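Local atomic coordinates of chloride intracellular channel exc-4 (Caenorhabditis elegans, PDB entry 2YV9), a protein that may insert into membranes to form chloride channels and is required to regulate the lumen size of the growing excretory canal. Residues 65-68 with 69-72. Numbering follows the deposited sequence.
Sequences VNSE and AFKK
Ser67 caps the first turn of helix 68-74, its hydroxyl reaching forward to the backbone N of Phe70, a helix N-cap at the point where the loop after strand 57-63 enters this short helix of the thioredoxin-like N-terminal domain. Ser67 OG accepts from Phe70 N at 3.1 Å; with OG set between its own backbone N and carbonyl carbon (chi1 74°), the hydroxyl faces the start of the helix. The same oxygen is also hydrogen-bonded to Asn64 O, which ties the cap to the preceding loop. Backbone bonds carry the turn onward: Lys71 N donates to Ser67 O at 3.1 Å, while Phe70 N adds a weak second bond to that carbonyl. Lys72 N then reaches Glu68 O at 3.0 Å.

Apolar contact comes from Phe70 and Val65. The Phe70 ring approaches the loop obliquely, CD2 lying 3.8 Å from Val65 CA, and Pro79 packs against both side chains. Phe70 also meets the ring of Phe74 one turn on.

Lys71 runs alongside the loop: CG, anti to the carbonyl carbon (chi1 -67°), passes 3.4 Å from Ser67 O, and the extended chain brings CE to 3.7 Å from Asn66 O. An alanine here would remove the chain beyond CB, and is likely to uncover the Asn66 carbonyl and lose the packing on Gln251 of the second subunit.

The polar ends of Glu68 and Lys72 turn to the second subunit rather than to each other. The two side chains run side by side, yet Glu68 OE2 takes its hydrogen bond from Asn253 of the second subunit, and Lys72 NZ, with a long, weak ion pair to Glu139 of that subunit, stays 4.2 Å from Glu68 OE2, beyond a salt bridge.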
loop_
_atom_site.group_PDB
_atom_site.type_symbol
_atom_site.label_atom_id
_atom_site.label_comp_id
_atom_site.label_asym_id
_atom_site.label_seq_id
_atom_site.Cartn_x
_atom_site.Cartn_y
_atom_site.Cartn_z
ATOM N N VAL A 65 -7.210 13.308 0.603
ATOM C CA VAL A 65 -7.239 12.214 1.563
ATOM C C VAL A 65 -7.824 12.608 2.914
ATOM O O VAL A 65 -8.133 11.744 3.753
ATOM C CB VAL A 65 -5.828 11.632 1.807
ATOM C CG1 VAL A 65 -5.256 11.037 0.513
ATOM C CG2 VAL A 65 -4.899 12.697 2.395
ATOM N N ASN A 66 -7.982 13.914 3.110
ATOM C CA ASN A 66 -8.534 14.434 4.346
ATOM C C ASN A 66 -10.042 14.657 4.270
ATOM O O ASN A 66 -10.661 14.942 5.297
ATOM C CB ASN A 66 -7.774 15.708 4.750
ATOM C CG ASN A 66 -6.365 15.397 5.260
ATOM O OD1 ASN A 66 -6.203 14.665 6.243
ATOM N ND2 ASN A 66 -5.345 15.930 4.584
ATOM N N SER A 67 -10.650 14.477 3.084
ATOM C CA SER A 67 -12.114 14.634 2.959
ATOM C C SER A 67 -12.936 13.581 3.731
ATOM O O SER A 67 -12.615 12.399 3.715
ATOM C CB SER A 67 -12.535 14.595 1.501
ATOM O OG SER A 67 -12.456 13.287 1.017
ATOM N N GLU A 68 -14.018 14.021 4.376
ATOM C CA GLU A 68 -14.967 13.119 5.037
ATOM C C GLU A 68 -15.499 12.015 4.132
ATOM O O GLU A 68 -15.635 10.869 4.566
ATOM C CB GLU A 68 -16.171 13.906 5.611
ATOM C CG GLU A 68 -17.279 13.014 6.258
ATOM C CD GLU A 68 -18.462 13.823 6.823
ATOM O OE1 GLU A 68 -18.558 15.039 6.531
ATOM O OE2 GLU A 68 -19.301 13.237 7.558
ATOM N N ALA A 69 -15.836 12.359 2.888
ATOM C CA ALA A 69 -16.411 11.377 1.972
ATOM C C ALA A 69 -15.391 10.302 1.614
ATOM O O ALA A 69 -15.746 9.137 1.457
ATOM C CB ALA A 69 -16.947 12.037 0.695
ATOM N N PHE A 70 -14.136 10.705 1.497
ATOM C CA PHE A 70 -13.076 9.756 1.104
ATOM C C PHE A 70 -12.768 8.804 2.232
ATOM O O PHE A 70 -12.601 7.614 2.022
ATOM C CB PHE A 70 -11.783 10.457 0.723
ATOM C CG PHE A 70 -10.715 9.499 0.316
ATOM C CD1 PHE A 70 -10.825 8.795 -0.879
ATOM C CD2 PHE A 70 -9.648 9.244 1.143
ATOM C CE1 PHE A 70 -9.859 7.884 -1.255
ATOM C CE2 PHE A 70 -8.664 8.342 0.756
ATOM C CZ PHE A 70 -8.789 7.639 -0.424
ATOM N N LYS A 71 -12.724 9.339 3.451
ATOM C CA LYS A 71 -12.549 8.530 4.641
ATOM C C LYS A 71 -13.680 7.542 4.804
ATOM O O LYS A 71 -13.448 6.407 5.178
ATOM C CB LYS A 71 -12.454 9.414 5.890
ATOM C CG LYS A 71 -11.199 10.268 5.943
ATOM C CD LYS A 71 -11.145 11.084 7.224
ATOM C CE LYS A 71 -9.879 11.932 7.314
ATOM N NZ LYS A 71 -9.799 12.675 8.623
ATOM N N LYS A 72 -14.911 7.974 4.534
ATOM C CA LYS A 72 -16.046 7.112 4.742
ATOM C C LYS A 72 -16.177 6.084 3.617
ATOM O O LYS A 72 -16.515 4.921 3.862
ATOM C CB LYS A 72 -17.329 7.948 4.802
ATOM C CG LYS A 72 -18.510 7.176 5.325
ATOM C CD LYS A 72 -19.804 7.975 5.211
ATOM C CE LYS A 72 -19.781 9.251 5.995
ATOM N NZ LYS A 72 -21.175 9.732 6.232
#